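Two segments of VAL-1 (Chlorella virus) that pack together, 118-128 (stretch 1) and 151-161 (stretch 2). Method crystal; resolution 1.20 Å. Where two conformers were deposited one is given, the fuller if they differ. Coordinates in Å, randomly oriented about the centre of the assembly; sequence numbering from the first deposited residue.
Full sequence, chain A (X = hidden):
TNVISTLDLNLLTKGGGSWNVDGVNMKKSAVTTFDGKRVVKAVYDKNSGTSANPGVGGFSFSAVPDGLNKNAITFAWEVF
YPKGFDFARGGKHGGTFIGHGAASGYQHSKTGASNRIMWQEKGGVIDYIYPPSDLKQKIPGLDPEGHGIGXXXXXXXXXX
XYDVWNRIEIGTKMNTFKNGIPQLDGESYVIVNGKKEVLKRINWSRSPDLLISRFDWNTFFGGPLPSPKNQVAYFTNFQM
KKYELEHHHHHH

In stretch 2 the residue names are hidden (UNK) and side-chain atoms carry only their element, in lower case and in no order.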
# COMPACT_ATOMS: atom_id res chain seq x y z
N MET A 118 -5.12 2.52 1.74
CA MET A 118 -5.47 2.95 3.08
C MET A 118 -6.80 2.32 3.51
O MET A 118 -7.71 2.14 2.71
CB MET A 118 -5.70 4.46 3.20
CG MET A 118 -4.38 5.23 3.37
SD MET A 118 -4.71 7.01 3.56
CE MET A 118 -5.45 7.08 5.19
N TRP A 119 -6.88 2.03 4.81
CA TRP A 119 -8.19 1.80 5.41
C TRP A 119 -8.79 3.14 5.80
O TRP A 119 -8.06 4.15 5.85
CB TRP A 119 -8.14 0.82 6.56
CG TRP A 119 -7.73 1.32 7.93
CD1 TRP A 119 -8.55 1.92 8.84
CD2 TRP A 119 -6.43 1.25 8.55
NE1 TRP A 119 -7.86 2.25 10.00
CE2 TRP A 119 -6.54 1.83 9.83
CE3 TRP A 119 -5.18 0.76 8.14
CZ2 TRP A 119 -5.48 1.94 10.72
CZ3 TRP A 119 -4.13 0.86 9.02
CH2 TRP A 119 -4.27 1.44 10.30
N GLN A 120 -10.08 3.14 6.09
CA GLN A 120 -10.82 4.34 6.40
C GLN A 120 -11.68 4.05 7.63
O GLN A 120 -11.71 2.96 8.17
CB GLN A 120 -11.76 4.70 5.24
CG GLN A 120 -10.99 4.94 3.91
CD GLN A 120 -10.33 6.31 3.95
OE1 GLN A 120 -9.17 6.51 4.44
NE2 GLN A 120 -11.05 7.24 3.41
N GLU A 121 -12.39 5.08 8.09
CA GLU A 121 -13.39 4.90 9.11
C GLU A 121 -14.30 3.70 8.80
O GLU A 121 -14.61 3.43 7.64
CB GLU A 121 -14.29 6.14 9.17
CG GLU A 121 -13.61 7.38 9.71
CD GLU A 121 -14.56 8.54 9.64
OE1 GLU A 121 -14.19 9.58 9.07
OE2 GLU A 121 -15.67 8.41 10.19
N LYS A 122 -14.67 3.00 9.86
CA LYS A 122 -15.63 1.89 9.75
C LYS A 122 -15.14 0.81 8.82
O LYS A 122 -15.94 0.02 8.30
CB LYS A 122 -17.01 2.39 9.34
CG LYS A 122 -17.61 3.33 10.40
CD LYS A 122 -18.95 3.91 9.95
CE LYS A 122 -19.70 4.70 11.02
NZ LYS A 122 -19.01 6.00 11.25
N GLY A 123 -13.81 0.69 8.63
CA GLY A 123 -13.32 -0.40 7.82
C GLY A 123 -13.43 -0.21 6.33
O GLY A 123 -13.32 -1.10 5.49
N GLY A 124 -13.60 1.08 5.92
CA GLY A 124 -13.58 1.35 4.47
C GLY A 124 -12.18 1.21 3.91
O GLY A 124 -11.21 1.07 4.65
N VAL A 125 -12.08 1.26 2.57
CA VAL A 125 -10.82 1.18 1.87
C VAL A 125 -10.80 2.26 0.82
O VAL A 125 -11.84 2.54 0.21
CB VAL A 125 -10.61 -0.23 1.25
CG1 VAL A 125 -9.31 -0.32 0.42
CG2 VAL A 125 -10.58 -1.27 2.37
N ILE A 126 -9.61 2.80 0.58
CA ILE A 126 -9.39 3.66 -0.60
C ILE A 126 -8.05 3.31 -1.21
O ILE A 126 -7.15 2.76 -0.61
CB ILE A 126 -9.36 5.17 -0.27
CG1 ILE A 126 -8.35 5.48 0.84
CG2 ILE A 126 -10.76 5.66 0.12
CD1 ILE A 126 -8.02 6.97 0.96
N ASP A 127 -7.94 3.66 -2.52
CA ASP A 127 -6.68 3.84 -3.19
C ASP A 127 -6.11 5.20 -2.78
O ASP A 127 -6.88 6.15 -2.67
CB ASP A 127 -6.93 3.81 -4.71
CG ASP A 127 -5.69 3.65 -5.53
OD1 ASP A 127 -4.60 3.38 -4.95
OD2 ASP A 127 -5.77 3.85 -6.74
N TYR A 128 -4.82 5.30 -2.53
CA TYR A 128 -4.24 6.54 -2.00
C TYR A 128 -2.95 6.85 -2.77
O TYR A 128 -1.96 6.11 -2.65
CB TYR A 128 -3.99 6.34 -0.52
CG TYR A 128 -3.55 7.59 0.21
CD1 TYR A 128 -4.42 8.70 0.28
CD2 TYR A 128 -2.30 7.64 0.82
CE1 TYR A 128 -4.05 9.87 0.94
CE2 TYR A 128 -1.94 8.80 1.52
CZ TYR A 128 -2.79 9.90 1.58
OH TYR A 128 -2.47 11.05 2.25
N UNK A 151 -9.10 7.60 -3.77
CA UNK A 151 -10.13 7.18 -4.73
C UNK A 151 -10.85 5.96 -4.18
O UNK A 151 -10.27 5.19 -3.40
c UNK A 151 -8.82 7.99 -6.75
c UNK A 151 -8.98 9.85 -8.25
c UNK A 151 -9.55 8.75 -7.65
c UNK A 151 -9.51 6.78 -6.09
c UNK A 151 -7.65 10.20 -7.95
c UNK A 151 -6.93 9.38 -7.06
c UNK A 151 -7.51 8.30 -6.46
N UNK A 152 -12.11 5.81 -4.62
CA UNK A 152 -12.92 4.62 -4.36
C UNK A 152 -13.59 4.66 -3.00
O UNK A 152 -14.15 3.63 -2.58
c UNK A 152 -9.44 2.31 -6.98
c UNK A 152 -10.17 2.46 -5.81
c UNK A 152 -12.19 3.29 -4.56
c UNK A 152 -9.92 2.84 -8.16
c UNK A 152 -11.12 3.54 -8.18
c UNK A 152 -11.40 3.16 -5.83
c UNK A 152 -11.86 3.69 -7.02
N UNK A 153 -13.62 5.81 -2.32
CA UNK A 153 -14.25 5.78 -1.00
C UNK A 153 -15.70 5.31 -1.01
O UNK A 153 -16.14 4.63 -0.09
c UNK A 153 -14.18 7.18 -0.40
n UNK A 153 -13.46 8.66 2.57
o UNK A 153 -15.28 9.31 1.34
c UNK A 153 -14.44 7.06 1.11
c UNK A 153 -14.42 8.47 1.70
N UNK A 154 -16.46 5.59 -2.07
CA UNK A 154 -17.85 5.14 -2.08
C UNK A 154 -18.02 3.70 -2.50
O UNK A 154 -19.14 3.19 -2.47
o UNK A 154 -18.86 7.53 -1.16
o UNK A 154 -19.43 8.33 -3.17
c UNK A 154 -19.02 7.42 -2.40
c UNK A 154 -18.67 6.07 -3.01
N UNK A 155 -16.96 3.03 -2.91
CA UNK A 155 -17.06 1.68 -3.42
C UNK A 155 -16.69 0.66 -2.37
O UNK A 155 -17.05 -0.51 -2.56
o UNK A 155 -15.44 3.20 -6.17
c UNK A 155 -16.41 2.54 -5.75
o UNK A 155 -17.59 2.62 -6.14
c UNK A 155 -16.15 1.52 -4.65
N UNK A 156 -16.03 1.04 -1.29
CA UNK A 156 -15.53 0.06 -0.34
C UNK A 156 -15.90 0.45 1.08
O UNK A 156 -15.17 0.16 2.01
c UNK A 156 -12.63 -1.65 -4.20
c UNK A 156 -13.99 -0.07 -0.43
c UNK A 156 -13.53 -0.65 -1.78
c UNK A 156 -12.78 0.13 -2.63
c UNK A 156 -12.31 -0.35 -3.86
c UNK A 156 -13.40 -2.46 -3.36
c UNK A 156 -13.85 -1.94 -2.16
N UNK A 157 -17.05 1.12 1.26
CA UNK A 157 -17.44 1.43 2.63
C UNK A 157 -17.60 0.12 3.42
O UNK A 157 -18.16 -0.87 2.94
n UNK A 157 -18.38 6.51 1.64
c UNK A 157 -18.71 2.29 2.73
c UNK A 157 -19.71 5.84 1.47
c UNK A 157 -18.61 3.69 2.14
c UNK A 157 -19.76 4.62 2.45
N UNK A 158 -17.09 0.12 4.64
CA UNK A 158 -17.13 -1.02 5.54
C UNK A 158 -16.72 -2.31 4.86
O UNK A 158 -17.20 -3.40 5.19
n UNK A 158 -19.64 -2.93 7.16
c UNK A 158 -18.56 -1.08 6.11
o UNK A 158 -17.82 -2.02 8.19
c UNK A 158 -18.64 -2.05 7.26
N UNK A 159 -15.80 -2.23 3.91
CA UNK A 159 -15.41 -3.43 3.19
C UNK A 159 -14.60 -4.39 4.06
O UNK A 159 -14.63 -5.61 3.86
c UNK A 159 -14.60 -3.07 1.94
N UNK A 160 -13.85 -3.84 5.01
CA UNK A 160 -13.03 -4.67 5.90
C UNK A 160 -13.90 -5.16 7.05
O UNK A 160 -14.27 -4.39 7.95
c UNK A 160 -10.20 -4.50 4.59
c UNK A 160 -9.90 -2.38 5.94
c UNK A 160 -11.83 -3.88 6.40
c UNK A 160 -10.92 -3.34 5.30
N UNK A 161 -14.25 -6.44 6.99
CA UNK A 161 -15.10 -7.02 8.00
C UNK A 161 -14.30 -7.53 9.16
O UNK A 161 -13.10 -7.81 9.03
n UNK A 161 -19.22 -5.18 4.98
c UNK A 161 -16.70 -7.80 6.13
c UNK A 161 -17.60 -6.57 6.29
c UNK A 161 -18.37 -6.40 4.97
c UNK A 161 -15.90 -8.17 7.38
O HOH W 1 -16.44 2.93 5.54
O HOH W 2 -14.32 3.28 1.40

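Position 151 carries one carbon followed by a ring of six carbons, with no hydroxyl oxygen. Its backbone pairs with Asp 127 in an antiparallel bridge: its N donates to O of Asp 127 and N of Asp 127 to its O, both at 2.9 Å. The two side chains share a face of the sheet, CB of 151 to CB of Asp 127 4.2 Å. The residue is Phe 151.

Position 152 again has one carbon and a six-carbon ring, one ring carbon lying 3.7 Å from CB of Asp 127. This is Phe 152, with a positive phi of 83° just after the bridge.

Position 153 has three carbons, the third bearing one oxygen and one nitrogen. Its CB lies 3.8 Å from CG2 of Ile 126, and its extended chain brings the amide close to that of Gln 120: Gln 153.

Positions 154 and 155 each show two carbons, the second with two oxygens, and neither touches stretch 1. They are Asp 154 and Asp 155.

Position 156 has one carbon and a third six-carbon ring. Its CB sits 3.8 Å from CB of Val 125, and O of Val 125 lies at the ring edge, near its plane; the residue is Phe 156.

At position 157 the CA-to-CB bond points away from stretch 1, and four carbons in a row end in nitrogen. This is Lys 157, whose NZ forms a salt bridge with OD1 of Asp 154 at 3.0 Å.

Position 158 has two carbons, the second carrying one oxygen and one nitrogen. Its CA makes a CA-H...O contact of 3.2 Å with O of Lys 122. The residue is Asn 158.

Position 159 has a single carbon, 4.4 Å from CG2 of Val 125: Ala 159.

Position 160 has four carbons, forked at the second; that fork lies 3.6 Å from CG2 of Val 125. In Leu 160, CD1 also reaches CB of Trp 119 at 3.7 Å.

Position 161, four carbons in a row ending in nitrogen, leaves stretch 1 untouched. It is Lys 161, and its NZ donates to O of Asn 158 at 2.7 Å.

The contact is held by backbone at its two ends. At the other end from the Asp 127 bridge, N of Leu 160 donates to O of Gly 123 at 2.8 Å; a CB on Gly 123 would clash with O of Leu 160. Between them, Val 125 packs against Phe 156 and Leu 160.

Stretch 2, residues 151-161: FFQDDFKNALK
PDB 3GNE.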